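PDB 1RQB: transcarboxylase 5S subunit from Propionibacterium freudenreichii subsp. shermanii, which transfers a carboxyl group from the biotin of the 1.3S subunit to pyruvate, forming oxaloacetate, in a cobalt-dependent reaction within the transcarboxylase complex. Local coordinates for the interface of chains A and B. Residues are numbered along the deposited sequence; one frame, centred on the assembly and turned at random. Chains: chain A/B, transcarboxylase 5S subunit.

Contact 1: the interface of chains A and B. Residues chain A 257-258, 264, 308-309; chain B 257-258, 308-309.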
loop_
_atom_site.group_PDB
_atom_site.type_symbol
_atom_site.label_atom_id
_atom_site.label_comp_id
_atom_site.label_asym_id
_atom_site.label_seq_id
_atom_site.Cartn_x
_atom_site.Cartn_y
_atom_site.Cartn_z
ATOM N N SER A 257 8.534 0.651 -2.743
ATOM C CA SER A 257 7.543 1.539 -2.118
ATOM C C SER A 257 6.696 0.808 -1.072
ATOM O O SER A 257 6.811 -0.403 -0.885
ATOM C CB SER A 257 6.598 2.080 -3.199
ATOM O OG SER A 257 5.783 1.032 -3.706
ATOM N N LEU A 258 5.847 1.598 -0.404
ATOM C CA LEU A 258 4.879 1.180 0.622
ATOM C C LEU A 258 5.545 0.841 1.957
ATOM O O LEU A 258 6.765 0.896 2.101
ATOM C CB LEU A 258 4.016 0.014 0.123
ATOM C CG LEU A 258 3.211 0.383 -1.134
ATOM C CD1 LEU A 258 2.262 -0.753 -1.489
ATOM C CD2 LEU A 258 2.432 1.662 -0.902
ATOM N N PRO A 264 3.804 4.773 -4.238
ATOM C CA PRO A 264 4.393 4.443 -5.542
ATOM C C PRO A 264 4.282 5.510 -6.632
ATOM O O PRO A 264 3.202 6.026 -6.914
ATOM C CB PRO A 264 3.686 3.131 -5.936
ATOM C CG PRO A 264 2.879 2.732 -4.707
ATOM C CD PRO A 264 2.546 4.029 -4.056
ATOM N N LEU A 308 3.655 -3.674 6.945
ATOM C CA LEU A 308 3.305 -2.840 5.786
ATOM C C LEU A 308 2.426 -1.658 6.197
ATOM O O LEU A 308 2.559 -0.558 5.662
ATOM C CB LEU A 308 2.561 -3.653 4.725
ATOM C CG LEU A 308 3.404 -4.422 3.710
ATOM C CD1 LEU A 308 2.487 -5.005 2.641
ATOM C CD2 LEU A 308 4.433 -3.478 3.070
ATOM N N VAL A 309 1.515 -1.881 7.134
ATOM C CA VAL A 309 0.602 -0.806 7.548
ATOM C C VAL A 309 0.445 -0.814 9.068
ATOM O O VAL A 309 0.178 -1.854 9.667
ATOM C CB VAL A 309 -0.810 -1.006 6.940
ATOM C CG1 VAL A 309 -1.750 0.142 7.378
ATOM C CG2 VAL A 309 -0.722 -1.083 5.443
ATOM N N SER B 257 -3.468 -7.078 4.318
ATOM C CA SER B 257 -3.898 -6.163 3.251
ATOM C C SER B 257 -2.751 -5.813 2.298
ATOM O O SER B 257 -1.603 -6.205 2.505
ATOM C CB SER B 257 -4.407 -4.859 3.880
ATOM O OG SER B 257 -3.329 -4.146 4.469
ATOM N N LEU B 258 -3.118 -5.061 1.253
ATOM C CA LEU B 258 -2.238 -4.532 0.200
ATOM C C LEU B 258 -1.786 -5.610 -0.788
ATOM O O LEU B 258 -2.124 -6.785 -0.658
ATOM C CB LEU B 258 -1.033 -3.799 0.805
ATOM C CG LEU B 258 -1.458 -2.607 1.679
ATOM C CD1 LEU B 258 -0.226 -1.830 2.122
ATOM C CD2 LEU B 258 -2.401 -1.702 0.912
ATOM N N LEU B 308 4.086 -6.148 -4.539
ATOM C CA LEU B 308 3.130 -5.324 -3.786
ATOM C C LEU B 308 2.345 -4.395 -4.714
ATOM O O LEU B 308 1.156 -4.155 -4.507
ATOM C CB LEU B 308 3.842 -4.471 -2.734
ATOM C CG LEU B 308 4.110 -5.112 -1.374
ATOM C CD1 LEU B 308 4.650 -4.051 -0.423
ATOM C CD2 LEU B 308 2.809 -5.710 -0.819
ATOM N N VAL B 309 3.007 -3.857 -5.728
ATOM C CA VAL B 309 2.333 -2.917 -6.635
ATOM C C VAL B 309 2.730 -3.215 -8.081
ATOM O O VAL B 309 3.913 -3.336 -8.395
ATOM C CB VAL B 309 2.749 -1.454 -6.337
ATOM C CG1 VAL B 309 2.018 -0.483 -7.295
ATOM C CG2 VAL B 309 2.454 -1.115 -4.905
#
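Two TIM barrels of the pyruvate carboxyltransferase (DRE-TIM) family meet here across the two-fold axis of the 5S homodimer, in a largely apolar patch in which no polar bond runs from one chain to the other. Its tight part is a pair of leucine–valine contacts related by symmetry. The CD1 methyl of A:Leu258 presses on CG2 of B:Val309 at 3.4 Å, closer than usual for two methyls, and the side chains cross obliquely. In the twin, CG2 of A:Val309 meets CD1 of B:Leu258 at the same 3.4 Å. Each leucine turns CG anti to its carbonyl carbon (chi1 -60°) with a nearly straight second torsion, while each valine puts CG1 anti to the backbone N (chi1 -179°), which leaves CG2 to make the contact.

Near the two-fold, to one side of these pairs, A:Leu308 and B:Leu308 point at one another tip to tip. CD1 of A:Leu308 lies 3.5 Å from CD2 of B:Leu308, and exchanging the chains gives the second methyl pair.

Packing thins toward the prolyl and seryl side. CG of A:Pro264 crosses B:Val309 at about a right angle, 3.9 Å from its CG2. Similarly loose, the hydroxyl OG of A:Ser257 lies 4.1 Å from CG2 of B:Val309. The proline and serine hide 6 and 10 Å² of surface, against about 50 Å² for each leucine.

Contact 2: the interface of chains A and B. Residues chain A 202-203, 231-233, 309, 311, 314; chain B 235, 266-267, 270-271, 273.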
loop_
_atom_site.group_PDB
_atom_site.type_symbol
_atom_site.label_atom_id
_atom_site.label_comp_id
_atom_site.label_asym_id
_atom_site.label_seq_id
_atom_site.Cartn_x
_atom_site.Cartn_y
_atom_site.Cartn_z
ATOM N N LYS A 202 -3.373 13.302 7.380
ATOM C CA LYS A 202 -4.613 12.749 6.818
ATOM C C LYS A 202 -5.084 13.658 5.682
ATOM O O LYS A 202 -4.611 14.784 5.540
ATOM C CB LYS A 202 -5.691 12.607 7.901
ATOM C CG LYS A 202 -5.364 11.519 8.942
ATOM C CD LYS A 202 -6.496 11.370 9.942
ATOM C CE LYS A 202 -6.259 10.208 10.900
ATOM N NZ LYS A 202 -7.509 9.888 11.654
ATOM N N PRO A 203 -6.021 13.169 4.857
ATOM C CA PRO A 203 -6.553 13.923 3.721
ATOM C C PRO A 203 -7.102 15.329 3.972
ATOM O O PRO A 203 -6.732 16.267 3.269
ATOM C CB PRO A 203 -7.628 12.995 3.164
ATOM C CG PRO A 203 -7.072 11.642 3.456
ATOM C CD PRO A 203 -6.577 11.807 4.883
ATOM N N THR A 231 1.150 4.540 7.591
ATOM C CA THR A 231 -0.207 4.359 8.130
ATOM C C THR A 231 -1.206 3.982 7.034
ATOM O O THR A 231 -2.372 3.719 7.324
ATOM C CB THR A 231 -0.723 5.649 8.737
ATOM O OG1 THR A 231 -0.664 6.674 7.732
ATOM C CG2 THR A 231 0.111 6.034 9.944
ATOM N N GLY A 232 -0.773 4.018 5.781
ATOM C CA GLY A 232 -1.661 3.670 4.682
ATOM C C GLY A 232 -2.705 4.695 4.261
ATOM O O GLY A 232 -3.546 4.369 3.425
ATOM N N VAL A 233 -2.662 5.927 4.776
ATOM C CA VAL A 233 -3.700 6.907 4.422
ATOM C C VAL A 233 -3.167 8.027 3.524
ATOM O O VAL A 233 -3.951 8.789 2.962
ATOM C CB VAL A 233 -4.284 7.639 5.694
ATOM C CG1 VAL A 233 -4.588 6.634 6.820
ATOM C CG2 VAL A 233 -3.287 8.689 6.217
ATOM N N VAL A 309 1.515 -1.881 7.134
ATOM C CA VAL A 309 0.602 -0.806 7.548
ATOM C C VAL A 309 0.445 -0.814 9.068
ATOM O O VAL A 309 0.178 -1.854 9.667
ATOM C CB VAL A 309 -0.810 -1.006 6.940
ATOM C CG1 VAL A 309 -1.750 0.142 7.378
ATOM C CG2 VAL A 309 -0.722 -1.083 5.443
ATOM N N THR A 311 -1.486 1.812 11.897
ATOM C CA THR A 311 -2.249 3.040 12.170
ATOM C C THR A 311 -2.317 3.320 13.673
ATOM O O THR A 311 -2.995 4.254 14.099
ATOM C CB THR A 311 -3.722 2.923 11.706
ATOM O OG1 THR A 311 -4.325 1.819 12.381
ATOM C CG2 THR A 311 -3.836 2.720 10.177
ATOM N N PHE A 314 -2.021 6.920 15.374
ATOM C CA PHE A 314 -3.094 7.924 15.437
ATOM C C PHE A 314 -3.697 7.990 16.840
ATOM O O PHE A 314 -4.322 8.984 17.210
ATOM C CB PHE A 314 -4.177 7.621 14.404
ATOM C CG PHE A 314 -3.746 7.921 12.991
ATOM C CD1 PHE A 314 -3.849 6.955 11.993
ATOM C CD2 PHE A 314 -3.234 9.173 12.666
ATOM C CE1 PHE A 314 -3.452 7.233 10.680
ATOM C CE2 PHE A 314 -2.828 9.465 11.358
ATOM C CZ PHE A 314 -2.940 8.497 10.367
ATOM N N GLU B 235 -7.180 3.058 -3.225
ATOM C CA GLU B 235 -7.676 3.658 -1.977
ATOM C C GLU B 235 -8.154 5.075 -2.295
ATOM O O GLU B 235 -9.089 5.597 -1.688
ATOM C CB GLU B 235 -6.613 3.682 -0.878
ATOM C CG GLU B 235 -7.199 4.160 0.450
ATOM C CD GLU B 235 -6.280 3.900 1.625
ATOM O OE1 GLU B 235 -6.023 2.720 1.932
ATOM O OE2 GLU B 235 -5.812 4.873 2.242
ATOM N N GLU B 266 -8.434 -0.313 8.719
ATOM C CA GLU B 266 -8.142 0.794 9.643
ATOM C C GLU B 266 -7.717 2.052 8.882
ATOM O O GLU B 266 -8.057 3.163 9.288
ATOM C CB GLU B 266 -7.057 0.390 10.630
ATOM C CG GLU B 266 -7.403 -0.860 11.426
ATOM C CD GLU B 266 -6.661 -2.081 10.905
ATOM O OE1 GLU B 266 -6.893 -2.489 9.742
ATOM O OE2 GLU B 266 -5.829 -2.619 11.656
ATOM N N SER B 267 -6.965 1.894 7.796
ATOM C CA SER B 267 -6.528 3.067 7.024
ATOM C C SER B 267 -7.742 3.764 6.406
ATOM O O SER B 267 -7.841 4.991 6.425
ATOM C CB SER B 267 -5.551 2.645 5.926
ATOM O OG SER B 267 -4.374 2.087 6.494
ATOM N N GLU B 270 -9.586 5.589 9.251
ATOM C CA GLU B 270 -8.855 6.760 9.763
ATOM C C GLU B 270 -8.779 7.912 8.759
ATOM O O GLU B 270 -8.811 9.077 9.150
ATOM C CB GLU B 270 -7.431 6.369 10.167
ATOM C CG GLU B 270 -7.361 5.387 11.313
ATOM C CD GLU B 270 -7.286 6.056 12.680
ATOM O OE1 GLU B 270 -7.559 7.276 12.793
ATOM O OE2 GLU B 270 -6.952 5.345 13.649
HETATM N N MSE B 271 -8.692 7.612 7.472
HETATM C CA MSE B 271 -8.524 8.666 6.462
HETATM C C MSE B 271 -9.743 9.590 6.373
HETATM O O MSE B 271 -9.639 10.677 5.810
HETATM C CB MSE B 271 -8.288 8.060 5.079
HETATM C CG MSE B 271 -9.522 7.414 4.461
HETATM SE SE MSE B 271 -9.212 6.633 2.667
HETATM C CE MSE B 271 -11.044 6.477 2.039
ATOM N N GLU B 273 -11.343 11.136 8.847
ATOM C CA GLU B 273 -11.466 12.108 9.943
ATOM C C GLU B 273 -11.475 13.553 9.439
ATOM O O GLU B 273 -10.565 13.993 8.737
ATOM C CB GLU B 273 -10.344 11.915 10.972
ATOM C CG GLU B 273 -10.417 12.896 12.140
ATOM C CD GLU B 273 -9.432 12.573 13.261
ATOM O OE1 GLU B 273 -8.354 12.010 12.969
ATOM O OE2 GLU B 273 -9.735 12.900 14.432
HETATM O O HOH W 1 -2.869 1.852 2.104
HETATM O O HOH W 2 -3.325 5.880 0.852
HETATM O O HOH W 3 -6.640 2.442 13.452
#
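The ring of A:Phe314 has the CE methylene of A:Lys202 over one face, 3.5 Å above the plane toward the rim, in this part of the TIM-barrel dimer interface beside helix 265-271 of chain B. B:Glu270 runs the opposite way alongside, its carboxylate tilted 39° to the ring and its CD 3.6 Å from CD1 of A:Phe314.

NZ of the extended A:Lys202 forms salt bridges with B:Glu273 OE1 (2.6 Å), met from above the carboxylate plane, and with B:Glu270 OE1 (2.8 Å), on the anti lone pair; it also donates to the backbone O of B:Glu270. An alanine in place of A:Lys202 would remove the ammonium and the methylene over the ring, and would probably cost both salt bridges and the bond to B:Glu270 O, leaving the charges of two nearby glutamates less well balanced.

OG of B:Ser267 donates to A:Thr231 O at 2.7 Å, in the carbonyl plane on a lone pair. B:Glu235 OE2 comes within 2.6 Å of A:Gly232 O, uncomfortably short for two acceptors; it would fit a carboxyl that carries a proton, which is not seen. Water 1 and water 2 also join A:Gly232 O to the carboxyl group of B:Glu235, and water 3 links A:Thr311 OG1 to B:Glu270 OE2.

Contact 3: the interface of chains A and B. Residues chain A 235-236, 239-240; chain B 235-236, 239-240, 243, 271.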
loop_
_atom_site.group_PDB
_atom_site.type_symbol
_atom_site.label_atom_id
_atom_site.label_comp_id
_atom_site.label_asym_id
_atom_site.label_seq_id
_atom_site.Cartn_x
_atom_site.Cartn_y
_atom_site.Cartn_z
ATOM N N GLU A 235 -1.734 8.251 0.454
ATOM C CA GLU A 235 -1.880 8.467 -0.994
ATOM C C GLU A 235 -3.157 9.276 -1.222
ATOM O O GLU A 235 -3.263 10.075 -2.152
ATOM C CB GLU A 235 -1.927 7.155 -1.777
ATOM C CG GLU A 235 -1.918 7.407 -3.284
ATOM C CD GLU A 235 -1.644 6.154 -4.088
ATOM O OE1 GLU A 235 -0.534 5.600 -3.971
ATOM O OE2 GLU A 235 -2.536 5.720 -4.837
ATOM N N VAL A 236 -4.138 9.088 -0.350
ATOM C CA VAL A 236 -5.367 9.883 -0.481
ATOM C C VAL A 236 -5.037 11.327 -0.097
ATOM O O VAL A 236 -5.592 12.270 -0.657
ATOM C CB VAL A 236 -6.470 9.338 0.422
ATOM C CG1 VAL A 236 -7.751 10.165 0.232
ATOM C CG2 VAL A 236 -6.736 7.874 0.061
HETATM N N MSE A 239 -3.649 13.094 -3.054
HETATM C CA MSE A 239 -4.714 13.509 -3.980
HETATM C C MSE A 239 -5.366 14.793 -3.462
HETATM O O MSE A 239 -5.607 15.724 -4.229
HETATM C CB MSE A 239 -5.782 12.418 -4.117
HETATM C CG MSE A 239 -6.934 12.793 -5.058
HETATM SE SE MSE A 239 -6.385 12.885 -6.955
HETATM C CE MSE A 239 -6.304 14.778 -7.166
ATOM N N LYS A 240 -5.667 14.848 -2.165
ATOM C CA LYS A 240 -6.270 16.052 -1.572
ATOM C C LYS A 240 -5.296 17.231 -1.632
ATOM O O LYS A 240 -5.713 18.377 -1.800
ATOM C CB LYS A 240 -6.690 15.790 -0.109
ATOM C CG LYS A 240 -7.941 14.939 -0.016
ATOM C CD LYS A 240 -9.072 15.683 -0.686
ATOM C CE LYS A 240 -10.352 14.886 -0.731
ATOM N NZ LYS A 240 -11.344 15.597 -1.587
ATOM N N GLU B 235 -7.180 3.058 -3.225
ATOM C CA GLU B 235 -7.676 3.658 -1.977
ATOM C C GLU B 235 -8.154 5.075 -2.295
ATOM O O GLU B 235 -9.089 5.597 -1.688
ATOM C CB GLU B 235 -6.613 3.682 -0.878
ATOM C CG GLU B 235 -7.199 4.160 0.450
ATOM C CD GLU B 235 -6.280 3.900 1.625
ATOM O OE1 GLU B 235 -6.023 2.720 1.932
ATOM O OE2 GLU B 235 -5.812 4.873 2.242
ATOM N N VAL B 236 -7.521 5.705 -3.275
ATOM C CA VAL B 236 -7.975 7.046 -3.667
ATOM C C VAL B 236 -9.328 6.899 -4.369
ATOM O O VAL B 236 -10.195 7.761 -4.251
ATOM C CB VAL B 236 -6.969 7.714 -4.600
ATOM C CG1 VAL B 236 -7.454 9.127 -4.959
ATOM C CG2 VAL B 236 -5.610 7.790 -3.899
HETATM N N MSE B 239 -12.025 6.794 -1.819
HETATM C CA MSE B 239 -12.350 8.142 -1.324
HETATM C C MSE B 239 -13.264 8.846 -2.330
HETATM O O MSE B 239 -14.251 9.471 -1.945
HETATM C CB MSE B 239 -11.079 8.976 -1.125
HETATM C CG MSE B 239 -11.346 10.402 -0.625
HETATM SE SE MSE B 239 -12.012 10.457 1.235
HETATM C CE MSE B 239 -13.856 10.801 0.899
ATOM N N LYS B 240 -12.939 8.760 -3.620
ATOM C CA LYS B 240 -13.775 9.381 -4.660
ATOM C C LYS B 240 -15.148 8.709 -4.724
ATOM O O LYS B 240 -16.153 9.366 -4.997
ATOM C CB LYS B 240 -13.083 9.299 -6.038
ATOM C CG LYS B 240 -11.937 10.283 -6.164
ATOM C CD LYS B 240 -12.494 11.679 -6.018
ATOM C CE LYS B 240 -11.422 12.742 -6.039
ATOM N NZ LYS B 240 -12.027 14.056 -5.678
ATOM N N GLU B 243 -17.160 10.173 -2.024
ATOM C CA GLU B 243 -17.632 11.518 -2.385
ATOM C C GLU B 243 -18.812 11.409 -3.355
ATOM O O GLU B 243 -19.704 12.256 -3.351
ATOM C CB GLU B 243 -16.493 12.353 -3.005
ATOM C CG GLU B 243 -15.355 12.647 -2.009
ATOM C CD GLU B 243 -14.164 13.403 -2.618
ATOM O OE1 GLU B 243 -13.912 13.262 -3.837
ATOM O OE2 GLU B 243 -13.467 14.129 -1.862
HETATM N N MSE B 271 -8.692 7.612 7.472
HETATM C CA MSE B 271 -8.524 8.666 6.462
HETATM C C MSE B 271 -9.743 9.590 6.373
HETATM O O MSE B 271 -9.639 10.677 5.810
HETATM C CB MSE B 271 -8.288 8.060 5.079
HETATM C CG MSE B 271 -9.522 7.414 4.461
HETATM SE SE MSE B 271 -9.212 6.633 2.667
HETATM C CE MSE B 271 -11.044 6.477 2.039
HETATM O O HOH W 4 -3.325 5.880 0.852
HETATM O O HOH W 5 -4.449 3.985 -3.268
#
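Two valines and two selenomethionines fill the centre where the copies of helix 234-243 pack against each other across the two-fold of the TIM-barrel dimer. CG1 of A:Val236 crosses B:Met239 at about a right angle, 3.7 Å from its CG, and the exchanged pair repeats the fit. Valine CG1 stands anti to the backbone N (chi1 -178°), which leaves CG2 beside the N; that second methyl of A:Val236 rests 3.8 Å from CG of B:Glu235 and also touches the selenium of B:Met271. A:Val236 hides 84 Å².

Outward on one flank, paired waters join the helix starts. Water 4 lies 2.9 Å from the backbone N of A:Glu235 and also bonds to B:Glu235 OE2, while water 5 makes the reciprocal link, so each carboxyl group is tied to the other chain's amide.

On the opposite flank A:Lys240 and B:Glu243 reach toward each other tip to tip. The lysine bends at its second torsion (-62°) and then runs straight. NZ of A:Lys240 and NZ of B:Lys240 stand 4.4 Å apart, a repulsion that B:Glu243, and by symmetry its copy, probably offsets. Both salt bridges use syn lone pairs: A:Lys240 NZ on B:Glu243 OE2 at 2.6 Å, and, within chain B, B:Lys240 NZ on B:Glu243 OE1 at 2.8 Å.

Contact 4: the interface of chains A and B. Residues chain A 19-22, 243, 275-277; chain B 14-15, 17.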
loop_
_atom_site.group_PDB
_atom_site.type_symbol
_atom_site.label_atom_id
_atom_site.label_comp_id
_atom_site.label_asym_id
_atom_site.label_seq_id
_atom_site.Cartn_x
_atom_site.Cartn_y
_atom_site.Cartn_z
ATOM N N VAL A 19 -11.495 22.954 -5.995
ATOM C CA VAL A 19 -10.258 22.242 -6.346
ATOM C C VAL A 19 -9.447 23.108 -7.311
ATOM O O VAL A 19 -10.001 23.961 -8.004
ATOM C CB VAL A 19 -10.543 20.851 -6.969
ATOM C CG1 VAL A 19 -11.290 19.986 -5.959
ATOM C CG2 VAL A 19 -11.357 20.988 -8.260
ATOM N N SER A 20 -8.140 22.886 -7.353
ATOM C CA SER A 20 -7.264 23.703 -8.204
ATOM C C SER A 20 -7.557 23.466 -9.686
ATOM O O SER A 20 -8.149 22.462 -10.081
ATOM C CB SER A 20 -5.785 23.419 -7.892
ATOM O OG SER A 20 -5.473 22.042 -8.029
ATOM N N GLU A 21 -7.128 24.429 -10.495
ATOM C CA GLU A 21 -7.322 24.382 -11.951
ATOM C C GLU A 21 -6.504 23.228 -12.536
ATOM O O GLU A 21 -5.511 22.804 -11.948
ATOM C CB GLU A 21 -6.836 25.697 -12.578
ATOM C CG GLU A 21 -5.329 25.947 -12.461
ATOM C CD GLU A 21 -4.845 26.216 -11.039
ATOM O OE1 GLU A 21 -3.609 26.241 -10.835
ATOM O OE2 GLU A 21 -5.684 26.414 -10.129
ATOM N N PRO A 22 -6.928 22.692 -13.695
ATOM C CA PRO A 22 -6.211 21.594 -14.351
ATOM C C PRO A 22 -4.755 22.036 -14.510
ATOM O O PRO A 22 -4.494 23.178 -14.883
ATOM C CB PRO A 22 -6.930 21.472 -15.690
ATOM C CG PRO A 22 -8.364 21.816 -15.310
ATOM C CD PRO A 22 -8.171 23.025 -14.420
ATOM N N GLU A 243 -5.523 18.608 -5.028
ATOM C CA GLU A 243 -6.744 19.411 -5.193
ATOM C C GLU A 243 -6.557 20.780 -4.532
ATOM O O GLU A 243 -7.117 21.775 -4.987
ATOM C CB GLU A 243 -7.967 18.682 -4.599
ATOM C CG GLU A 243 -8.311 17.381 -5.349
ATOM C CD GLU A 243 -9.470 16.585 -4.729
ATOM O OE1 GLU A 243 -9.684 16.678 -3.499
ATOM O OE2 GLU A 243 -10.159 15.848 -5.483
ATOM N N THR A 275 -8.786 13.470 -14.237
ATOM C CA THR A 275 -9.137 14.418 -13.168
ATOM C C THR A 275 -8.814 15.857 -13.580
ATOM O O THR A 275 -9.212 16.800 -12.898
ATOM C CB THR A 275 -8.299 14.174 -11.886
ATOM O OG1 THR A 275 -6.912 14.400 -12.186
ATOM C CG2 THR A 275 -8.478 12.740 -11.366
ATOM N N GLY A 276 -8.067 16.028 -14.666
ATOM C CA GLY A 276 -7.647 17.369 -15.069
ATOM C C GLY A 276 -6.197 17.586 -14.644
ATOM O O GLY A 276 -5.516 18.490 -15.127
ATOM N N TYR A 277 -5.711 16.767 -13.717
ATOM C CA TYR A 277 -4.312 16.884 -13.279
ATOM C C TYR A 277 -3.493 15.810 -13.992
ATOM O O TYR A 277 -4.010 14.759 -14.369
ATOM C CB TYR A 277 -4.182 16.659 -11.769
ATOM C CG TYR A 277 -5.102 17.528 -10.967
ATOM C CD1 TYR A 277 -6.166 16.972 -10.253
ATOM C CD2 TYR A 277 -4.930 18.918 -10.936
ATOM C CE1 TYR A 277 -7.038 17.773 -9.518
ATOM C CE2 TYR A 277 -5.803 19.732 -10.210
ATOM C CZ TYR A 277 -6.854 19.144 -9.500
ATOM O OH TYR A 277 -7.714 19.920 -8.763
ATOM N N PRO B 14 -9.898 28.153 -10.568
ATOM C CA PRO B 14 -10.575 27.319 -9.551
ATOM C C PRO B 14 -11.918 26.767 -10.033
ATOM O O PRO B 14 -12.740 27.471 -10.620
ATOM C CB PRO B 14 -10.745 28.183 -8.314
ATOM C CG PRO B 14 -9.531 29.093 -8.440
ATOM C CD PRO B 14 -9.436 29.409 -9.950
ATOM N N ARG B 15 -12.110 25.490 -9.757
ATOM C CA ARG B 15 -13.307 24.729 -10.140
ATOM C C ARG B 15 -13.899 24.092 -8.882
ATOM O O ARG B 15 -13.366 24.253 -7.785
ATOM C CB ARG B 15 -12.852 23.706 -11.185
ATOM C CG ARG B 15 -11.488 23.156 -10.823
ATOM C CD ARG B 15 -10.667 22.688 -12.016
ATOM N NE ARG B 15 -11.081 21.433 -12.619
ATOM C CZ ARG B 15 -10.444 20.284 -12.413
ATOM N NH1 ARG B 15 -9.382 20.249 -11.619
ATOM N NH2 ARG B 15 -10.846 19.179 -13.025
ATOM N N ILE B 17 -16.129 20.529 -7.134
ATOM C CA ILE B 17 -16.618 19.151 -7.280
ATOM C C ILE B 17 -17.747 18.926 -6.274
ATOM O O ILE B 17 -17.614 19.234 -5.090
ATOM C CB ILE B 17 -15.514 18.125 -6.991
ATOM C CG1 ILE B 17 -14.415 18.235 -8.040
ATOM C CG2 ILE B 17 -16.113 16.719 -7.001
ATOM C CD1 ILE B 17 -13.182 17.419 -7.714
#
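Backbone pairing comes first: strand 15-19 of each chain meets its copy as an antiparallel beta bridge between A:Val19 and B:Arg15, a poorly ordered residue whose details call for caution. The amide N of A:Val19 donates to B:Arg15 O at 2.9 Å, from above the carbonyl plane, and B:Arg15 N returns a bond to A:Val19 O, nearly straight at the hydrogen (174°) and almost along the C=O axis.

Side-chain hydrogen bonds gather at the guanidinium of B:Arg15. Its chain bends at the third torsion (-74°) and turns the flat group edge-on to two backbone carbonyls. NH1 of B:Arg15 donates to A:Ser20 O at 3.0 Å, in the guanidinium plane, and NH2 of B:Arg15 to A:Thr275 O at 2.9 Å. The phenol OH of A:Tyr277 also donates to A:Ser20 O, 2.9 Å away, so two donors grip this carbonyl. A phenylalanine replacing A:Tyr277 would lose that hydroxyl and would probably leave the A:Ser20 carbonyl less firmly set to receive the arginine.

Packing backs this up. CG of A:Pro22 lies 3.8 Å above the guanidinium plane of B:Arg15, over its centre. CG2 of A:Val19 touches CG of B:Arg15 at 3.4 Å. A:Val19 and B:Ile17 cross at about a right angle, A:Val19 CG1 3.6 Å from B:Ile17 CD1.

By pairing strand ends and reaching an arginine into its partner, the N-terminal segment of each subunit extends the homodimer interface beyond the helices.

The four contacts form a continuous seam along the dimer. Centres of C-alpha atoms lie about 13 Å apart for contacts 1 and 2, 10 Å for contacts 2 and 3, and 14 Å for contacts 3 and 4; the ends, contacts 1 and 4, are 27 Å apart. A:Val309 joins contact 1 to contact 2, while B:Glu235 and B:Met271 serve both contact 2 and contact 3. Helix 234-243 continues into contact 4, where A:Glu243 is the symmetry counterpart of the acid in contact 3. Shared residues and two-fold repetition thus probably let apolar, charged and strand-pairing regions work as one in holding the homodimer.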